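Local atomic coordinates of apical membrane antigen 1, soluble form (Toxoplasma gondii, PDB entry 2X2Z), a protein that acts in host cell invasion, its ectodomain serving on the parasite surface in the moving junction complex with rhoptry neck proteins located at the host plasma membrane. Residues V168-M173 and W290-Q295; T126-C131 and F154-K159. One frame throughout, in Å; residues are numbered along the deposited sequence.

How the contacts relate
Both contacts are largely buried, but they join different kinds of element. Contact 2 packs helix 127-136 on strand 150-157 and lies wholly within domain I, whereas contact 1 joins two loops, 168-173 of domain I and 290-295 of domain II. Their centres are about 23 Å apart and their nearest atoms about 8 Å, without touching, yet strand 150-157 serves both: its later residues meet the helix in contact 2, and Y150, Y152 and P153 meet side chains of contact 1. Neither has a hydrogen bond between its segments. Contact 2 is leucine, aromatic rings and a disulfide sulfur; contact 1 packs methionine, valine and proline against backbone and indole rings.

Contact 1 (V168-M173 and W290-Q295)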
loop_
_atom_site.group_PDB
_atom_site.type_symbol
_atom_site.label_atom_id
_atom_site.label_comp_id
_atom_site.label_asym_id
_atom_site.label_seq_id
_atom_site.Cartn_x
_atom_site.Cartn_y
_atom_site.Cartn_z
ATOM N N VAL A 168 -2.440 -12.075 -14.134
ATOM C CA VAL A 168 -2.718 -12.704 -12.863
ATOM C C VAL A 168 -2.986 -11.665 -11.735
ATOM O O VAL A 168 -2.095 -10.911 -11.368
ATOM C CB VAL A 168 -1.587 -13.682 -12.444
ATOM C CG1 VAL A 168 -1.973 -14.325 -11.113
ATOM C CG2 VAL A 168 -1.367 -14.745 -13.523
ATOM N N SER A 169 -4.213 -11.654 -11.182
ATOM C CA SER A 169 -4.631 -10.758 -10.129
ATOM C C SER A 169 -4.576 -11.454 -8.769
ATOM O O SER A 169 -4.853 -10.837 -7.722
ATOM C CB SER A 169 -6.050 -10.321 -10.414
ATOM O OG SER A 169 -6.856 -11.414 -10.778
ATOM N N MET A 170 -4.288 -12.747 -8.790
ATOM C CA MET A 170 -4.005 -13.439 -7.529
ATOM C C MET A 170 -2.797 -12.768 -6.882
ATOM O O MET A 170 -1.869 -12.293 -7.600
ATOM C CB MET A 170 -3.709 -14.894 -7.807
ATOM C CG MET A 170 -4.859 -15.658 -8.376
ATOM S SD MET A 170 -4.481 -17.440 -8.316
ATOM C CE MET A 170 -3.365 -17.531 -9.689
ATOM N N GLN A 171 -2.815 -12.721 -5.546
ATOM C CA GLN A 171 -1.715 -12.151 -4.784
ATOM C C GLN A 171 -1.059 -13.050 -3.694
ATOM O O GLN A 171 0.126 -12.843 -3.378
ATOM C CB GLN A 171 -2.147 -10.808 -4.224
ATOM C CG GLN A 171 -2.437 -9.714 -5.359
ATOM C CD GLN A 171 -3.555 -8.763 -4.859
ATOM O OE1 GLN A 171 -3.325 -8.012 -3.932
ATOM N NE2 GLN A 171 -4.759 -8.850 -5.435
ATOM N N LEU A 172 -1.771 -14.079 -3.205
ATOM C CA LEU A 172 -1.254 -15.019 -2.166
ATOM C C LEU A 172 -1.777 -16.426 -2.500
ATOM O O LEU A 172 -2.971 -16.628 -2.774
ATOM C CB LEU A 172 -1.649 -14.570 -0.723
ATOM C CG LEU A 172 -1.300 -15.364 0.567
ATOM C CD1 LEU A 172 0.211 -15.516 0.685
ATOM C CD2 LEU A 172 -1.818 -14.706 1.835
ATOM N N MET A 173 -0.876 -17.399 -2.565
ATOM C CA MET A 173 -1.294 -18.810 -2.594
ATOM C C MET A 173 -0.273 -19.608 -1.844
ATOM O O MET A 173 0.923 -19.553 -2.153
ATOM C CB MET A 173 -1.458 -19.324 -4.041
ATOM C CG MET A 173 -2.515 -20.475 -4.241
ATOM S SD MET A 173 -2.422 -20.975 -5.952
ATOM C CE MET A 173 -3.268 -19.510 -6.520
ATOM N N TRP A 290 -6.341 -18.341 -13.317
ATOM C CA TRP A 290 -5.504 -17.161 -13.265
ATOM C C TRP A 290 -6.014 -16.068 -12.290
ATOM O O TRP A 290 -5.247 -15.188 -11.887
ATOM C CB TRP A 290 -5.382 -16.575 -14.643
ATOM C CG TRP A 290 -4.931 -17.534 -15.730
ATOM C CD1 TRP A 290 -5.705 -18.089 -16.696
ATOM C CD2 TRP A 290 -3.604 -18.022 -15.940
ATOM N NE1 TRP A 290 -4.940 -18.906 -17.496
ATOM C CE2 TRP A 290 -3.641 -18.857 -17.075
ATOM C CE3 TRP A 290 -2.387 -17.819 -15.291
ATOM C CZ2 TRP A 290 -2.507 -19.524 -17.559
ATOM C CZ3 TRP A 290 -1.249 -18.468 -15.784
ATOM C CH2 TRP A 290 -1.323 -19.322 -16.895
ATOM N N TRP A 291 -7.293 -16.118 -11.914
ATOM C CA TRP A 291 -7.888 -15.111 -11.033
ATOM C C TRP A 291 -8.524 -15.830 -9.832
ATOM O O TRP A 291 -9.050 -16.882 -10.013
ATOM C CB TRP A 291 -8.968 -14.313 -11.817
ATOM C CG TRP A 291 -8.476 -13.760 -13.168
ATOM C CD1 TRP A 291 -7.223 -13.295 -13.440
ATOM C CD2 TRP A 291 -9.237 -13.576 -14.389
ATOM N NE1 TRP A 291 -7.123 -12.884 -14.748
ATOM C CE2 TRP A 291 -8.343 -13.025 -15.357
ATOM C CE3 TRP A 291 -10.570 -13.842 -14.767
ATOM C CZ2 TRP A 291 -8.742 -12.700 -16.680
ATOM C CZ3 TRP A 291 -10.977 -13.523 -16.111
ATOM C CH2 TRP A 291 -10.061 -12.946 -17.038
ATOM N N PRO A 292 -8.550 -15.217 -8.641
ATOM C CA PRO A 292 -9.250 -15.802 -7.508
ATOM C C PRO A 292 -10.748 -15.915 -7.762
ATOM O O PRO A 292 -11.385 -14.999 -8.403
ATOM C CB PRO A 292 -9.047 -14.773 -6.399
ATOM C CG PRO A 292 -7.959 -13.825 -6.904
ATOM C CD PRO A 292 -8.256 -13.793 -8.384
ATOM N N LEU A 293 -11.309 -17.011 -7.273
ATOM C CA LEU A 293 -12.740 -17.216 -7.397
ATOM C C LEU A 293 -13.463 -16.524 -6.267
ATOM O O LEU A 293 -12.982 -16.483 -5.152
ATOM C CB LEU A 293 -13.071 -18.707 -7.422
ATOM C CG LEU A 293 -12.479 -19.544 -8.560
ATOM C CD1 LEU A 293 -12.417 -21.042 -8.145
ATOM C CD2 LEU A 293 -13.268 -19.398 -9.815
ATOM N N HIS A 294 -14.627 -15.950 -6.574
ATOM C CA HIS A 294 -15.597 -15.512 -5.552
ATOM C C HIS A 294 -15.897 -16.659 -4.555
ATOM O O HIS A 294 -15.955 -17.810 -4.928
ATOM C CB HIS A 294 -16.888 -15.039 -6.234
ATOM C CG HIS A 294 -17.981 -14.710 -5.273
ATOM N ND1 HIS A 294 -18.154 -13.449 -4.756
ATOM C CD2 HIS A 294 -18.958 -15.479 -4.723
ATOM C CE1 HIS A 294 -19.207 -13.447 -3.949
ATOM N NE2 HIS A 294 -19.711 -14.663 -3.912
ATOM N N GLN A 295 -15.979 -16.337 -3.278
ATOM C CA GLN A 295 -16.294 -17.308 -2.215
ATOM C C GLN A 295 -17.264 -16.569 -1.324
ATOM O O GLN A 295 -16.975 -15.414 -0.976
ATOM C CB GLN A 295 -15.077 -17.588 -1.333
ATOM C CG GLN A 295 -14.001 -18.425 -1.951
ATOM C CD GLN A 295 -12.780 -18.597 -1.033
ATOM O OE1 GLN A 295 -12.892 -18.815 0.182
ATOM N NE2 GLN A 295 -11.617 -18.523 -1.626
#
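V168 and W290 bring the two segments closest, their CA atoms 5.3 Å apart, and the CA atoms of M170 and W291 are 5.5 Å apart. Both segments are irregular loops, and no hydrogen bond joins them, so the contact rests on side chains packed against each other and against backbone. V168 and W290 cross at about a right angle. The valine's chi1 of -179° splits its two methyls between targets: CG2 lies 3.7 Å from CE3 of the W290 indole, oblique to the ring, while CG1 lies 3.5 Å from the carbonyl O of W290. M170 adds CG, 3.6 Å from W290 O and 3.9 Å from P292 CD. That W290 O is buried among carbons and has no polar partner in the model. S169 is small enough to fit beside W291, with OG 3.3 Å from CD1; its polar partner is the hydroxyl of Y150, and W291 NE1 bonds to Y167 O. The pairing lays a domain II loop on domain I, as in the AMA1 family. The W291 ring stacks on Y150 of strand 150-157, M170 reaches F193 of strand 193-196, and P292 and H294 hydrogen-bond by backbone to R48 and L46 of strand 45-49.

Contact 2 (T126-C131 and F154-K159); sequences TDLGRC and FVYDSK
L128 and C131 project from one side of helix 127-136 into the hollow formed by F154 and Y156, which lie two apart on strand 150-157 and so face the helix together. The axes of helix residues 127-131 and strand residues 154-157 approach to 8.8 Å, roughly antiparallel at 149°. L128 is the branched bump: its CD2 fits between the root of the Y156 side chain and the outer edge of the F154 ring, 3.8 Å from both Y156 CB and F154 CE1, near the phenyl plane. One turn on, C131 fills the rest of the hollow. With SG anti to the backbone N (chi1 172°), the sulfur reaches F154 CD1 at 3.6 Å and sits obliquely to both rings, while CB lies 3.9 Å from Y156 CD1. The same SG is disulfide-bonded to C163 of strand 162-165, next to 150-157 in the antiparallel sheet of domain I, so the helix is tied covalently to the sheet it packs on. The Y156 ring leans obliquely across the helix start, past C131 CB and L128 CA, until its OH is 3.9 Å from D127 CB. An aspartate suits this first turn, where its negative charge probably interacts favourably with the helix dipole; OD2 makes a salt bridge with R130 NH1 (2.6 Å, weak as a hydrogen bond), OD1 one with R161. T126 is the N-cap, its OG1 accepting from G129 N at 3.1 Å. Helix 113-116 adds M113 against C131 and Y156, and F219 of helix 219-222 touches L128.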
loop_
_atom_site.group_PDB
_atom_site.type_symbol
_atom_site.label_atom_id
_atom_site.label_comp_id
_atom_site.label_asym_id
_atom_site.label_seq_id
_atom_site.Cartn_x
_atom_site.Cartn_y
_atom_site.Cartn_z
ATOM N N THR A 126 0.503 12.795 -14.012
ATOM C CA THR A 126 1.780 12.272 -13.554
ATOM C C THR A 126 2.063 10.940 -14.231
ATOM O O THR A 126 1.145 10.244 -14.629
ATOM C CB THR A 126 1.800 11.984 -12.030
ATOM O OG1 THR A 126 0.770 11.040 -11.701
ATOM C CG2 THR A 126 1.591 13.223 -11.230
ATOM N N ASP A 127 3.338 10.556 -14.324
ATOM C CA ASP A 127 3.669 9.210 -14.858
ATOM C C ASP A 127 2.994 8.045 -14.138
ATOM O O ASP A 127 2.452 7.155 -14.797
ATOM C CB ASP A 127 5.191 9.034 -14.944
ATOM C CG ASP A 127 5.790 9.942 -16.009
ATOM O OD1 ASP A 127 7.026 10.023 -16.145
ATOM O OD2 ASP A 127 4.982 10.577 -16.744
ATOM N N LEU A 128 2.993 8.042 -12.798
ATOM C CA LEU A 128 2.337 6.917 -12.103
ATOM C C LEU A 128 0.844 6.920 -12.459
ATOM O O LEU A 128 0.208 5.871 -12.679
ATOM C CB LEU A 128 2.460 7.053 -10.585
ATOM C CG LEU A 128 2.434 5.792 -9.735
ATOM C CD1 LEU A 128 1.928 6.094 -8.331
ATOM C CD2 LEU A 128 1.794 4.540 -10.400
ATOM N N GLY A 129 0.244 8.105 -12.476
ATOM C CA GLY A 129 -1.162 8.152 -12.813
ATOM C C GLY A 129 -1.436 7.723 -14.229
ATOM O O GLY A 129 -2.503 7.167 -14.494
ATOM N N ARG A 130 -0.521 7.984 -15.170
ATOM C CA ARG A 130 -0.763 7.543 -16.527
ATOM C C ARG A 130 -0.806 6.018 -16.694
ATOM O O ARG A 130 -1.502 5.524 -17.551
ATOM C CB ARG A 130 0.291 8.103 -17.503
ATOM C CG ARG A 130 0.198 9.617 -17.697
ATOM C CD ARG A 130 1.249 10.123 -18.649
ATOM N NE ARG A 130 1.105 11.562 -18.766
ATOM C CZ ARG A 130 1.891 12.445 -18.180
ATOM N NH1 ARG A 130 2.945 12.052 -17.440
ATOM N NH2 ARG A 130 1.611 13.733 -18.337
ATOM N N CYS A 131 0.007 5.295 -15.903
ATOM C CA CYS A 131 0.039 3.848 -15.935
ATOM C C CYS A 131 -1.249 3.350 -15.281
ATOM O O CYS A 131 -1.893 2.490 -15.812
ATOM C CB CYS A 131 1.297 3.342 -15.189
ATOM S SG CYS A 131 1.367 1.628 -14.940
ATOM N N PHE A 154 -2.024 -3.363 -11.861
ATOM C CA PHE A 154 -0.856 -2.989 -12.637
ATOM C C PHE A 154 0.347 -2.876 -11.721
ATOM O O PHE A 154 0.167 -2.683 -10.555
ATOM C CB PHE A 154 -1.086 -1.614 -13.279
ATOM C CG PHE A 154 -1.118 -0.486 -12.287
ATOM C CD1 PHE A 154 0.062 0.192 -11.955
ATOM C CD2 PHE A 154 -2.333 -0.112 -11.664
ATOM C CE1 PHE A 154 0.059 1.232 -11.040
ATOM C CE2 PHE A 154 -2.358 0.923 -10.732
ATOM C CZ PHE A 154 -1.148 1.603 -10.410
ATOM N N VAL A 155 1.553 -2.914 -12.294
ATOM C CA VAL A 155 2.757 -2.447 -11.618
ATOM C C VAL A 155 3.479 -1.431 -12.463
ATOM O O VAL A 155 3.809 -1.700 -13.603
ATOM C CB VAL A 155 3.697 -3.637 -11.338
ATOM C CG1 VAL A 155 5.061 -3.143 -10.823
ATOM C CG2 VAL A 155 2.964 -4.562 -10.438
ATOM N N TYR A 156 3.737 -0.262 -11.891
ATOM C CA TYR A 156 4.608 0.713 -12.543
ATOM C C TYR A 156 6.046 0.430 -12.057
ATOM O O TYR A 156 6.370 0.573 -10.878
ATOM C CB TYR A 156 4.175 2.162 -12.237
ATOM C CG TYR A 156 4.938 3.160 -13.098
ATOM C CD1 TYR A 156 5.075 2.914 -14.460
ATOM C CD2 TYR A 156 5.544 4.315 -12.544
ATOM C CE1 TYR A 156 5.805 3.747 -15.281
ATOM C CE2 TYR A 156 6.282 5.202 -13.362
ATOM C CZ TYR A 156 6.399 4.902 -14.742
ATOM O OH TYR A 156 7.129 5.680 -15.625
ATOM N N ASP A 157 6.908 0.040 -12.995
ATOM C CA ASP A 157 8.332 -0.005 -12.750
ATOM C C ASP A 157 8.812 1.368 -13.099
ATOM O O ASP A 157 9.003 1.690 -14.293
ATOM C CB ASP A 157 8.962 -1.019 -13.672
ATOM C CG ASP A 157 10.423 -1.042 -13.551
ATOM O OD1 ASP A 157 10.962 0.004 -13.169
ATOM O OD2 ASP A 157 11.011 -2.105 -13.820
ATOM N N SER A 158 8.990 2.171 -12.055
ATOM C CA SER A 158 9.306 3.580 -12.178
ATOM C C SER A 158 10.753 3.785 -12.591
ATOM O O SER A 158 11.102 4.849 -13.070
ATOM C CB SER A 158 9.044 4.297 -10.876
ATOM O OG SER A 158 9.825 3.793 -9.782
ATOM N N LYS A 159 11.580 2.749 -12.429
ATOM C CA LYS A 159 12.931 2.869 -12.945
ATOM C C LYS A 159 12.993 2.764 -14.468
ATOM O O LYS A 159 13.606 3.633 -15.116
ATOM C CB LYS A 159 13.869 1.869 -12.269
ATOM C CG LYS A 159 15.277 1.936 -12.804
ATOM C CD LYS A 159 16.107 0.761 -12.265
ATOM C CE LYS A 159 15.660 0.338 -10.885
ATOM N NZ LYS A 159 16.768 -0.509 -10.189
#